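Local coordinates for protein unsaturated glucuronyl hydrolase (Streptococcus agalactiae, PDB 2ZZR) that hydrolyses unsaturated chondroitin, hyaluronan and heparin disaccharides, releasing the unsaturated uronic acid as a family 88 glycoside hydrolase, at residues A385-R388 with D392-L395; A80-Q85 with Y127-D132; E316-L321 with E329-A334; K25-E30 with M338-I343. All coordinates share one frame; numbering follows the deposited sequence. Where two conformers were deposited one is given.

Contact 1. Residues A385-R388 with D392-L395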
loop_
_atom_site.group_PDB
_atom_site.type_symbol
_atom_site.label_atom_id
_atom_site.label_comp_id
_atom_site.label_asym_id
_atom_site.label_seq_id
_atom_site.Cartn_x
_atom_site.Cartn_y
_atom_site.Cartn_z
ATOM N N ALA A 385 3.776 2.355 9.420
ATOM C CA ALA A 385 3.760 3.766 9.811
ATOM C C ALA A 385 4.381 3.944 11.190
ATOM O O ALA A 385 5.194 4.849 11.403
ATOM C CB ALA A 385 2.339 4.323 9.797
ATOM N N LEU A 386 4.000 3.070 12.120
ATOM C CA LEU A 386 4.541 3.123 13.475
ATOM C C LEU A 386 6.061 2.969 13.469
ATOM O O LEU A 386 6.780 3.778 14.095
ATOM C CB LEU A 386 3.886 2.056 14.352
ATOM C CG LEU A 386 2.410 2.301 14.686
ATOM C CD1 LEU A 386 1.869 1.107 15.495
ATOM C CD2 LEU A 386 2.209 3.614 15.439
ATOM N N ILE A 387 6.541 1.953 12.749
ATOM C CA ILE A 387 7.976 1.667 12.634
ATOM C C ILE A 387 8.718 2.799 11.899
ATOM O O ILE A 387 9.818 3.190 12.307
ATOM C CB ILE A 387 8.242 0.272 11.978
ATOM C CG1 ILE A 387 7.740 -0.872 12.883
ATOM C CG2 ILE A 387 9.730 0.076 11.601
ATOM C CD1 ILE A 387 8.433 -0.993 14.259
ATOM N N ARG A 388 8.104 3.338 10.842
ATOM C CA ARG A 388 8.644 4.520 10.155
ATOM C C ARG A 388 8.906 5.680 11.119
ATOM O O ARG A 388 9.959 6.321 11.057
ATOM C CB ARG A 388 7.698 4.990 9.045
ATOM C CG ARG A 388 7.876 4.260 7.714
ATOM C CD ARG A 388 6.782 4.687 6.731
ATOM N NE ARG A 388 7.036 4.175 5.383
ATOM C CZ ARG A 388 7.844 4.758 4.497
ATOM N NH1 ARG A 388 8.475 5.891 4.801
ATOM N NH2 ARG A 388 8.025 4.208 3.303
ATOM N N ASP A 392 14.827 4.814 11.966
ATOM C CA ASP A 392 15.188 5.090 10.585
ATOM C C ASP A 392 15.001 3.778 9.841
ATOM O O ASP A 392 15.899 2.941 9.796
ATOM C CB ASP A 392 16.636 5.591 10.486
ATOM C CG ASP A 392 17.093 5.792 9.044
ATOM O OD1 ASP A 392 18.312 5.741 8.797
ATOM O OD2 ASP A 392 16.233 5.988 8.150
ATOM N N TRP A 393 13.807 3.592 9.284
ATOM C CA TRP A 393 13.443 2.292 8.723
ATOM C C TRP A 393 13.935 2.107 7.287
ATOM O O TRP A 393 13.678 2.941 6.419
ATOM C CB TRP A 393 11.928 2.063 8.825
ATOM C CG TRP A 393 11.503 0.741 8.242
ATOM C CD1 TRP A 393 11.891 -0.501 8.656
ATOM C CD2 TRP A 393 10.608 0.536 7.136
ATOM N NE1 TRP A 393 11.297 -1.472 7.871
ATOM C CE2 TRP A 393 10.503 -0.863 6.936
ATOM C CE3 TRP A 393 9.882 1.397 6.300
ATOM C CZ2 TRP A 393 9.704 -1.425 5.927
ATOM C CZ3 TRP A 393 9.089 0.837 5.293
ATOM C CH2 TRP A 393 9.003 -0.561 5.123
ATOM N N GLU A 394 14.664 1.016 7.055
ATOM C CA GLU A 394 15.077 0.626 5.717
ATOM C C GLU A 394 13.903 -0.031 4.983
ATOM O O GLU A 394 13.450 -1.112 5.368
ATOM C CB GLU A 394 16.267 -0.344 5.774
ATOM C CG GLU A 394 16.863 -0.651 4.407
ATOM C CD GLU A 394 17.996 -1.674 4.445
ATOM O OE1 GLU A 394 18.578 -1.941 3.373
ATOM O OE2 GLU A 394 18.316 -2.200 5.541
ATOM N N LEU A 395 13.430 0.617 3.917
ATOM C CA LEU A 395 12.232 0.140 3.206
ATOM C C LEU A 395 12.379 -1.257 2.637
ATOM O O LEU A 395 13.388 -1.571 1.998
ATOM C CB LEU A 395 11.863 1.097 2.067
ATOM C CG LEU A 395 10.932 2.261 2.403
ATOM C CD1 LEU A 395 11.511 3.156 3.487
ATOM C CD2 LEU A 395 10.655 3.072 1.143
HETATM O O HOH W 1 11.841 5.849 8.918
#
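Arg388 meets Trp393 and Leu395 of the tail that follows its helix. Its CB sets CG anti to the carbonyl carbon (chi1 -84°), and the chain then runs extended as far as NE. CG touches the benzo side of the indole at Trp393 CE3, 3.8 Å away. Farther out, NE passes 3.9 Å from Trp393 CZ3, and Trp393 CE3 lies over one face of the guanidinium group, toward its rim. The two planes are steeply inclined, 69° apart, so this is no parallel stack. At the tip, NH2 rests against the branched end of Leu395, 3.6 Å from CD2, while its hydrogen bond goes to Tyr253 OH. NE and NH1 form salt bridges with Glu384 and Glu316. The segments belong to the last helix of the alpha-barrel, 376-390, and the tail, which folds back so that its tryptophan packs against Ile387 and Arg388. Ile387 uses its CG2 branch, which lies anti to the backbone N, to touch Trp393 CD1 at 3.7 Å, crossing the indole side chain at about a right angle. A water joins the backbones, donating to Arg388 O at 2.9 Å and accepting from Trp393 N.

Contact 2. Residues A80-Q85 with Y127-D132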
loop_
_atom_site.group_PDB
_atom_site.type_symbol
_atom_site.label_atom_id
_atom_site.label_comp_id
_atom_site.label_asym_id
_atom_site.label_seq_id
_atom_site.Cartn_x
_atom_site.Cartn_y
_atom_site.Cartn_z
ATOM N N ALA A 80 7.788 -6.336 13.302
ATOM C CA ALA A 80 7.881 -6.662 14.725
ATOM C C ALA A 80 9.299 -7.121 15.071
ATOM O O ALA A 80 9.853 -6.729 16.110
ATOM C CB ALA A 80 6.859 -7.743 15.086
ATOM N N TYR A 81 9.877 -7.940 14.194
ATOM C CA TYR A 81 11.236 -8.453 14.364
ATOM C C TYR A 81 12.281 -7.335 14.387
ATOM O O TYR A 81 13.241 -7.390 15.158
ATOM C CB TYR A 81 11.573 -9.476 13.275
ATOM C CG TYR A 81 12.989 -10.000 13.347
ATOM C CD1 TYR A 81 13.939 -9.637 12.393
ATOM C CD2 TYR A 81 13.386 -10.849 14.384
ATOM C CE1 TYR A 81 15.247 -10.113 12.463
ATOM C CE2 TYR A 81 14.684 -11.326 14.463
ATOM C CZ TYR A 81 15.608 -10.955 13.505
ATOM O OH TYR A 81 16.895 -11.426 13.576
ATOM N N GLU A 82 12.095 -6.321 13.546
ATOM C CA GLU A 82 12.974 -5.155 13.571
ATOM C C GLU A 82 12.882 -4.410 14.892
ATOM O O GLU A 82 13.868 -3.832 15.352
ATOM C CB GLU A 82 12.644 -4.207 12.429
ATOM C CG GLU A 82 12.942 -4.802 11.074
ATOM C CD GLU A 82 13.108 -3.747 10.020
ATOM O OE1 GLU A 82 12.458 -3.857 8.962
ATOM O OE2 GLU A 82 13.894 -2.811 10.256
ATOM N N TYR A 83 11.697 -4.431 15.492
ATOM C CA TYR A 83 11.463 -3.746 16.749
ATOM C C TYR A 83 12.109 -4.445 17.944
ATOM O O TYR A 83 12.699 -3.780 18.790
ATOM C CB TYR A 83 9.967 -3.558 17.000
ATOM C CG TYR A 83 9.664 -2.825 18.287
ATOM C CD1 TYR A 83 9.819 -1.440 18.372
ATOM C CD2 TYR A 83 9.232 -3.515 19.421
ATOM C CE1 TYR A 83 9.543 -0.761 19.541
ATOM C CE2 TYR A 83 8.955 -2.844 20.603
ATOM C CZ TYR A 83 9.115 -1.467 20.658
ATOM O OH TYR A 83 8.843 -0.789 21.820
ATOM N N ASN A 84 11.997 -5.770 18.019
ATOM C CA ASN A 84 12.457 -6.481 19.225
ATOM C C ASN A 84 13.520 -7.580 19.050
ATOM O O ASN A 84 13.950 -8.182 20.042
ATOM C CB ASN A 84 11.263 -6.970 20.072
ATOM C CG ASN A 84 10.513 -8.148 19.445
ATOM O OD1 ASN A 84 9.419 -8.502 19.892
ATOM N ND2 ASN A 84 11.095 -8.763 18.425
ATOM N N GLN A 85 13.929 -7.826 17.802
ATOM C CA GLN A 85 14.976 -8.808 17.479
ATOM C C GLN A 85 14.716 -10.214 18.055
ATOM O O GLN A 85 15.659 -10.950 18.364
ATOM C CB GLN A 85 16.365 -8.292 17.906
ATOM C CG GLN A 85 16.795 -6.962 17.273
ATOM C CD GLN A 85 16.194 -5.738 17.956
ATOM O OE1 GLN A 85 16.078 -5.681 19.183
ATOM N NE2 GLN A 85 15.816 -4.746 17.159
ATOM N N TYR A 127 15.502 -10.194 2.863
ATOM C CA TYR A 127 16.753 -9.849 2.202
ATOM C C TYR A 127 17.356 -8.546 2.739
ATOM O O TYR A 127 18.563 -8.480 2.975
ATOM C CB TYR A 127 16.612 -9.795 0.679
ATOM C CG TYR A 127 17.944 -9.563 -0.003
ATOM C CD1 TYR A 127 18.251 -8.328 -0.576
ATOM C CD2 TYR A 127 18.915 -10.569 -0.036
ATOM C CE1 TYR A 127 19.482 -8.109 -1.194
ATOM C CE2 TYR A 127 20.154 -10.357 -0.647
ATOM C CZ TYR A 127 20.427 -9.126 -1.218
ATOM O OH TYR A 127 21.643 -8.904 -1.818
ATOM N N ARG A 128 16.519 -7.523 2.929
ATOM C CA ARG A 128 16.956 -6.259 3.543
ATOM C C ARG A 128 17.555 -6.495 4.923
ATOM O O ARG A 128 18.579 -5.900 5.282
ATOM C CB ARG A 128 15.786 -5.289 3.720
ATOM C CG ARG A 128 15.059 -4.916 2.459
ATOM C CD ARG A 128 15.886 -4.026 1.576
ATOM N NE ARG A 128 15.031 -3.364 0.594
ATOM C CZ ARG A 128 15.417 -3.005 -0.623
ATOM N NH1 ARG A 128 14.553 -2.397 -1.422
ATOM N NH2 ARG A 128 16.656 -3.233 -1.040
ATOM N N ILE A 129 16.892 -7.355 5.689
ATOM C CA ILE A 129 17.188 -7.535 7.104
ATOM C C ILE A 129 18.458 -8.363 7.330
ATOM O O ILE A 129 19.324 -7.974 8.126
ATOM C CB ILE A 129 15.968 -8.120 7.861
ATOM C CG1 ILE A 129 14.833 -7.085 7.899
ATOM C CG2 ILE A 129 16.351 -8.544 9.286
ATOM C CD1 ILE A 129 13.465 -7.641 8.286
ATOM N N ASN A 130 18.578 -9.483 6.622
ATOM C CA ASN A 130 19.719 -10.382 6.829
ATOM C C ASN A 130 20.370 -10.967 5.567
ATOM O O ASN A 130 21.259 -11.815 5.659
ATOM C CB ASN A 130 19.351 -11.489 7.839
ATOM C CG ASN A 130 18.187 -12.367 7.373
ATOM O OD1 ASN A 130 17.320 -12.737 8.165
ATOM N ND2 ASN A 130 18.174 -12.705 6.098
ATOM N N GLY A 131 19.932 -10.522 4.392
ATOM C CA GLY A 131 20.526 -10.966 3.131
ATOM C C GLY A 131 20.264 -12.412 2.733
ATOM O O GLY A 131 20.986 -12.962 1.899
ATOM N N ASP A 132 19.225 -13.023 3.306
ATOM C CA ASP A 132 18.894 -14.430 3.019
ATOM C C ASP A 132 18.801 -14.706 1.516
ATOM O O ASP A 132 18.046 -14.047 0.797
ATOM C CB ASP A 132 17.611 -14.856 3.742
ATOM C CG ASP A 132 17.321 -16.336 3.584
ATOM O OD1 ASP A 132 17.811 -17.126 4.426
ATOM O OD2 ASP A 132 16.635 -16.714 2.604
#
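Apolar contact comes first: Ile129 pushes its two branches against Tyr81 and Glu82, which neighbour each other on helix 70-84. The CG2 methyl of Ile129 meets the tyrosine ring in the ring plane, at its edge, with Tyr81 CE1 3.7 Å away and CD1 a little farther. Tyr81 CG stands anti to its own backbone N (chi1 177°), a setting that carries the ring across toward helix 115-130, where its rim rather than a face takes the methyl. The other branch of Ile129 ends in CD1, which lies 4.0 Å from Glu82 CG and thus packs against the aliphatic part of the glutamate.

Polar groups touch this patch without bonding across it. Glu82 OE1 is also 4.0 Å from Ile129 CD1, a plain van der Waals approach. The carboxylate is instead gripped from the C-terminal tail: OE1 accepts from Tyr396 OH and Trp393 NE1, and OE2 forms a salt bridge with Lys391. Several partners therefore fix its rotation, and the negative charge is probably well compensated at the flank of the isoleucine.

Backbone bonds finish the helix ends. Gln85 N bonds to Tyr81 O at 2.8 Å and Gly131 N to Tyr127 O, and both Gln85 and Gly131 then leave helical geometry with positive phi. Asp132 follows as the N-cap of helix 133-147, its OD2 accepting from Ala135 N. The arrangement is plain packing between the C-terminal ends of two helices of the alpha-barrel, near its surface and away from the substrate-binding residues.

Contact 3. Residues E316-L321 with E329-A334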
loop_
_atom_site.group_PDB
_atom_site.type_symbol
_atom_site.label_atom_id
_atom_site.label_comp_id
_atom_site.label_asym_id
_atom_site.label_seq_id
_atom_site.Cartn_x
_atom_site.Cartn_y
_atom_site.Cartn_z
ATOM N N GLU A 316 7.136 8.968 3.553
ATOM C CA GLU A 316 8.126 8.733 2.503
ATOM C C GLU A 316 8.472 9.990 1.697
ATOM O O GLU A 316 9.649 10.322 1.538
ATOM C CB GLU A 316 7.667 7.602 1.574
ATOM C CG GLU A 316 8.706 7.184 0.528
ATOM C CD GLU A 316 10.010 6.677 1.152
ATOM O OE1 GLU A 316 11.051 6.762 0.463
ATOM O OE2 GLU A 316 9.996 6.194 2.316
ATOM N N MET A 317 7.453 10.684 1.192
ATOM C CA MET A 317 7.682 11.874 0.363
ATOM C C MET A 317 8.439 12.975 1.110
ATOM O O MET A 317 9.246 13.692 0.516
ATOM C CB MET A 317 6.363 12.437 -0.159
ATOM C CG MET A 317 6.532 13.542 -1.215
ATOM S SD MET A 317 6.778 12.913 -2.894
ATOM C CE MET A 317 8.548 12.661 -2.928
ATOM N N LEU A 318 8.164 13.093 2.409
ATOM C CA LEU A 318 8.770 14.120 3.259
ATOM C C LEU A 318 10.281 13.972 3.382
ATOM O O LEU A 318 10.982 14.924 3.744
ATOM C CB LEU A 318 8.122 14.116 4.649
ATOM C CG LEU A 318 7.122 15.230 4.997
ATOM C CD1 LEU A 318 6.455 15.877 3.778
ATOM C CD2 LEU A 318 6.092 14.724 5.996
ATOM N N LYS A 319 10.788 12.780 3.074
ATOM C CA LYS A 319 12.241 12.561 3.044
ATOM C C LYS A 319 12.901 13.402 1.949
ATOM O O LYS A 319 14.081 13.752 2.055
ATOM C CB LYS A 319 12.578 11.088 2.803
ATOM C CG LYS A 319 12.129 10.160 3.900
ATOM C CD LYS A 319 12.343 8.720 3.505
ATOM C CE LYS A 319 11.851 7.771 4.592
ATOM N NZ LYS A 319 12.045 6.351 4.162
ATOM N N TYR A 320 12.128 13.743 0.917
ATOM C CA TYR A 320 12.652 14.364 -0.299
ATOM C C TYR A 320 12.138 15.773 -0.545
ATOM O O TYR A 320 12.809 16.575 -1.202
ATOM C CB TYR A 320 12.327 13.493 -1.517
ATOM C CG TYR A 320 12.817 12.082 -1.358
ATOM C CD1 TYR A 320 11.939 11.052 -1.004
ATOM C CD2 TYR A 320 14.167 11.777 -1.523
ATOM C CE1 TYR A 320 12.397 9.751 -0.834
ATOM C CE2 TYR A 320 14.631 10.479 -1.352
ATOM C CZ TYR A 320 13.742 9.478 -1.013
ATOM O OH TYR A 320 14.222 8.199 -0.845
ATOM N N LEU A 321 10.939 16.061 -0.048
ATOM C CA LEU A 321 10.284 17.343 -0.330
ATOM C C LEU A 321 11.164 18.503 0.137
ATOM O O LEU A 321 11.643 18.491 1.279
ATOM C CB LEU A 321 8.922 17.403 0.364
ATOM C CG LEU A 321 7.929 18.453 -0.141
ATOM C CD1 LEU A 321 7.438 18.118 -1.542
ATOM C CD2 LEU A 321 6.759 18.528 0.820
ATOM N N GLU A 329 5.605 21.500 6.208
ATOM C CA GLU A 329 5.264 21.417 7.617
ATOM C C GLU A 329 3.818 20.944 7.830
ATOM O O GLU A 329 3.546 20.140 8.732
ATOM C CB GLU A 329 5.507 22.752 8.317
ATOM C CG GLU A 329 5.128 22.694 9.774
ATOM C CD GLU A 329 5.795 23.757 10.593
ATOM O OE1 GLU A 329 5.349 24.924 10.515
ATOM O OE2 GLU A 329 6.749 23.414 11.327
ATOM N N THR A 330 2.903 21.434 6.996
ATOM C CA THR A 330 1.514 20.955 7.030
ATOM C C THR A 330 1.437 19.434 6.843
ATOM O O THR A 330 0.737 18.758 7.602
ATOM C CB THR A 330 0.634 21.685 6.003
ATOM O OG1 THR A 330 0.733 23.096 6.217
ATOM C CG2 THR A 330 -0.837 21.271 6.149
ATOM N N TYR A 331 2.162 18.900 5.858
ATOM C CA TYR A 331 2.197 17.447 5.634
ATOM C C TYR A 331 2.720 16.693 6.849
ATOM O O TYR A 331 2.164 15.659 7.226
ATOM C CB TYR A 331 3.031 17.076 4.403
ATOM C CG TYR A 331 2.452 17.471 3.057
ATOM C CD1 TYR A 331 3.251 18.103 2.106
ATOM C CD2 TYR A 331 1.120 17.193 2.723
ATOM C CE1 TYR A 331 2.749 18.457 0.850
ATOM C CE2 TYR A 331 0.603 17.549 1.462
ATOM C CZ TYR A 331 1.423 18.181 0.540
ATOM O OH TYR A 331 0.939 18.545 -0.697
ATOM N N LYS A 332 3.783 17.204 7.468
ATOM C CA LYS A 332 4.336 16.570 8.664
ATOM C C LYS A 332 3.282 16.486 9.766
ATOM O O LYS A 332 3.081 15.435 10.378
ATOM C CB LYS A 332 5.572 17.322 9.172
ATOM C CG LYS A 332 6.196 16.722 10.430
ATOM C CD LYS A 332 6.944 17.793 11.224
ATOM C CE LYS A 332 7.433 17.253 12.562
ATOM N NZ LYS A 332 8.621 16.377 12.404
ATOM N N TYR A 333 2.609 17.602 10.013
ATOM C CA TYR A 333 1.596 17.639 11.048
ATOM C C TYR A 333 0.378 16.812 10.662
ATOM O O TYR A 333 -0.210 16.160 11.519
ATOM C CB TYR A 333 1.242 19.081 11.418
ATOM C CG TYR A 333 2.211 19.637 12.432
ATOM C CD1 TYR A 333 3.467 20.119 12.040
ATOM C CD2 TYR A 333 1.897 19.637 13.789
ATOM C CE1 TYR A 333 4.372 20.611 12.976
ATOM C CE2 TYR A 333 2.796 20.125 14.735
ATOM C CZ TYR A 333 4.030 20.608 14.322
ATOM O OH TYR A 333 4.916 21.088 15.256
ATOM N N ALA A 334 0.042 16.807 9.376
ATOM C CA ALA A 334 -1.057 15.983 8.861
ATOM C C ALA A 334 -0.834 14.499 9.139
ATOM O O ALA A 334 -1.723 13.827 9.648
ATOM C CB ALA A 334 -1.278 16.228 7.371
#
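The ring of Tyr331 receives Leu321 at its edge: the CD2 methyl lies near the ring plane, 3.8 Å from CD1 and 4.0 Å from CE1 of the tyrosine, and the two side chains cross at about a right angle. Phe271 of helix 265-280 adds an edge-to-face ring contact to Tyr331. The second flat group is the ring of Tyr320, which has Lys319 CB over one face, toward the rim, and Glu316 OE1 in plane at its edge.

Leu318 makes the other half of the junction. In one of its two conformers, its CD1 methyl lies 3.7 Å from Tyr331 CB, at the root of the ring, and CD2 reaches the backbone of the opposing helix, 3.7 Å from Lys332 CA; the second conformer makes this detail less certain. Tyr331 CG lies anti to its carbonyl carbon (chi1 -69°), beside the backbone N, which leaves the CD1-CE1 edge toward Leu321.

These are consecutive helices of the alpha-barrel, 304-318 and 328-346, packed where the first ends and the second begins, joined by a short loop. Met317 O, near the end of the first helix, accepts from both Tyr320 N and Leu321 N; this bonding curls the chain after the helix, consistent with Leu321 being turned toward Tyr331. The phenol OH points away from the leucines and is hydrogen-bonded to Asn276 OD1. Away from the interface, Lys319 NZ bridges to Glu316 OE2 at 2.8 Å, approaching on the syn side, 26° out of the carboxylate plane.

Contact 4. Residues K25-E30 with M338-I343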
loop_
_atom_site.group_PDB
_atom_site.type_symbol
_atom_site.label_atom_id
_atom_site.label_comp_id
_atom_site.label_asym_id
_atom_site.label_seq_id
_atom_site.Cartn_x
_atom_site.Cartn_y
_atom_site.Cartn_z
ATOM N N LYS A 25 7.709 9.633 21.356
ATOM C CA LYS A 25 8.316 8.318 21.326
ATOM C C LYS A 25 7.530 7.306 22.165
ATOM O O LYS A 25 7.288 6.186 21.713
ATOM C CB LYS A 25 9.779 8.385 21.770
ATOM C CG LYS A 25 10.509 7.066 21.638
ATOM C CD LYS A 25 11.950 7.166 22.080
ATOM C CE LYS A 25 12.605 5.799 22.060
ATOM N NZ LYS A 25 13.942 5.808 22.714
ATOM N N ILE A 26 7.121 7.699 23.371
ATOM C CA ILE A 26 6.356 6.791 24.230
ATOM C C ILE A 26 4.993 6.435 23.637
ATOM O O ILE A 26 4.558 5.292 23.744
ATOM C CB ILE A 26 6.236 7.293 25.711
ATOM C CG1 ILE A 26 5.673 6.189 26.614
ATOM C CG2 ILE A 26 5.389 8.548 25.814
ATOM C CD1 ILE A 26 6.559 4.960 26.712
ATOM N N GLU A 27 4.340 7.400 22.991
ATOM C CA GLU A 27 3.037 7.152 22.360
ATOM C C GLU A 27 3.154 6.119 21.238
ATOM O O GLU A 27 2.371 5.163 21.175
ATOM C CB GLU A 27 2.413 8.447 21.841
ATOM C CG GLU A 27 1.836 9.346 22.942
ATOM C CD GLU A 27 1.376 10.693 22.424
ATOM O OE1 GLU A 27 2.078 11.290 21.579
ATOM O OE2 GLU A 27 0.307 11.165 22.864
ATOM N N VAL A 28 4.145 6.303 20.368
ATOM C CA VAL A 28 4.386 5.365 19.269
ATOM C C VAL A 28 4.865 4.004 19.792
ATOM O O VAL A 28 4.415 2.950 19.325
ATOM C CB VAL A 28 5.354 5.967 18.210
ATOM C CG1 VAL A 28 5.716 4.940 17.139
ATOM C CG2 VAL A 28 4.718 7.201 17.574
ATOM N N GLU A 29 5.754 4.035 20.783
ATOM C CA GLU A 29 6.277 2.827 21.420
ATOM C C GLU A 29 5.155 1.959 21.994
ATOM O O GLU A 29 5.141 0.744 21.803
ATOM C CB GLU A 29 7.210 3.236 22.547
ATOM C CG GLU A 29 8.318 2.287 22.852
ATOM C CD GLU A 29 9.340 2.943 23.756
ATOM O OE1 GLU A 29 8.983 3.263 24.910
ATOM O OE2 GLU A 29 10.483 3.156 23.310
ATOM N N GLU A 30 4.225 2.597 22.697
ATOM C CA GLU A 30 3.095 1.895 23.308
ATOM C C GLU A 30 2.125 1.324 22.265
ATOM O O GLU A 30 1.589 0.223 22.449
ATOM C CB GLU A 30 2.393 2.781 24.340
ATOM C CG GLU A 30 3.243 2.936 25.611
ATOM C CD GLU A 30 2.603 3.763 26.713
ATOM O OE1 GLU A 30 1.545 4.388 26.490
ATOM O OE2 GLU A 30 3.185 3.795 27.820
ATOM N N MET A 338 -3.175 12.108 11.635
ATOM C CA MET A 338 -3.805 10.919 11.069
ATOM C C MET A 338 -3.370 9.664 11.821
ATOM O O MET A 338 -4.204 8.847 12.217
ATOM C CB MET A 338 -3.474 10.811 9.578
ATOM C CG MET A 338 -4.028 11.974 8.736
ATOM S SD MET A 338 -3.153 12.185 7.165
ATOM C CE MET A 338 -3.920 10.878 6.220
ATOM N N LEU A 339 -2.062 9.522 12.038
ATOM C CA LEU A 339 -1.547 8.373 12.768
ATOM C C LEU A 339 -2.015 8.380 14.227
ATOM O O LEU A 339 -2.344 7.324 14.777
ATOM C CB LEU A 339 -0.018 8.293 12.671
ATOM C CG LEU A 339 0.672 7.034 13.222
ATOM C CD1 LEU A 339 0.080 5.718 12.678
ATOM C CD2 LEU A 339 2.167 7.097 12.953
ATOM N N ARG A 340 -2.045 9.562 14.844
ATOM C CA ARG A 340 -2.558 9.689 16.214
ATOM C C ARG A 340 -3.984 9.146 16.309
ATOM O O ARG A 340 -4.290 8.360 17.206
ATOM C CB ARG A 340 -2.523 11.136 16.711
ATOM C CG ARG A 340 -3.087 11.284 18.130
ATOM C CD ARG A 340 -3.048 12.712 18.648
ATOM N NE ARG A 340 -1.687 13.198 18.879
ATOM C CZ ARG A 340 -0.902 12.820 19.888
ATOM N NH1 ARG A 340 -1.323 11.931 20.780
ATOM N NH2 ARG A 340 0.316 13.331 20.005
ATOM N N SER A 341 -4.842 9.562 15.378
ATOM C CA SER A 341 -6.222 9.080 15.344
ATOM C C SER A 341 -6.300 7.564 15.172
ATOM O O SER A 341 -7.097 6.903 15.842
ATOM C CB SER A 341 -7.025 9.779 14.255
ATOM O OG SER A 341 -7.354 11.096 14.652
ATOM N N LEU A 342 -5.465 7.006 14.292
ATOM C CA LEU A 342 -5.437 5.556 14.128
ATOM C C LEU A 342 -5.086 4.860 15.446
ATOM O O LEU A 342 -5.776 3.928 15.868
ATOM C CB LEU A 342 -4.481 5.138 13.005
ATOM C CG LEU A 342 -4.871 5.531 11.577
ATOM C CD1 LEU A 342 -3.817 5.041 10.603
ATOM C CD2 LEU A 342 -6.253 4.991 11.179
ATOM N N ILE A 343 -4.028 5.338 16.101
ATOM C CA ILE A 343 -3.565 4.762 17.359
ATOM C C ILE A 343 -4.643 4.862 18.439
ATOM O O ILE A 343 -4.942 3.873 19.121
ATOM C CB ILE A 343 -2.272 5.468 17.864
ATOM C CG1 ILE A 343 -1.087 5.150 16.948
ATOM C CG2 ILE A 343 -1.946 5.049 19.304
ATOM C CD1 ILE A 343 0.097 6.099 17.128
#
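Glu27, in the first turn of helix 25-46, meets Arg340 in a two-pronged salt bridge. The backbone bond from Glu29 N to Lys25 O, 2.8 Å long, belongs to that first turn. Glu27 itself points its CB toward helix 328-346. Its CG lies anti to the carbonyl carbon and the chain stays extended beyond CG, enough to bring both carboxylate oxygens to the end of the guanidinium group.

The grip is end-on, through NH1 and NH2, but its two arms differ. Arg340 NH1 donates to Glu27 OE2 at 2.8 Å in a practically straight bond (179°); the oxygen lies in the guanidinium plane, whereas the nitrogen stands above the carboxylate plane. Arg340 NH2 donates to Glu27 OE1 at 3.1 Å with a more bent angle of 143°, meeting that oxygen on its syn side. The inequality is consistent with the twist between the two groups, whose planes are 55° apart. Arg340 gets there by bending at chi3, after a straight start from the helix.

Each charged group has further partners: Glu27 OE1 accepts from Thr24 N, Arg340 NH1 pairs with Glu344 and Arg340 NH2 donates to Arg21 O. With two carboxylates beside it, the buried arginine is probably held firmly in its charged form, and the ion pair ties the first long helix, 25-46, to helix 328-346.

In the fold
From the N terminus, residues 25-30 open the longest loop, which contact 4 closes over 300 residues later at 338-343, bringing helix 25-46 to helix 328-346. Within it nest contact 2, joining helices 70-84 and 115-130, and contact 3, a short closure between helices 304-318 and 328-346; these two follow in series, about 10 Å apart at their nearest atoms. Contacts 3 and 4 share helix 328-346. Contact 1 opens after all the others have closed and spans a few residues at the C terminus. It nevertheless touches each of them: contact 2 through Trp393, contact 3 through Arg388, and contact 4 through Leu386, which packs on Val28 and Ile343.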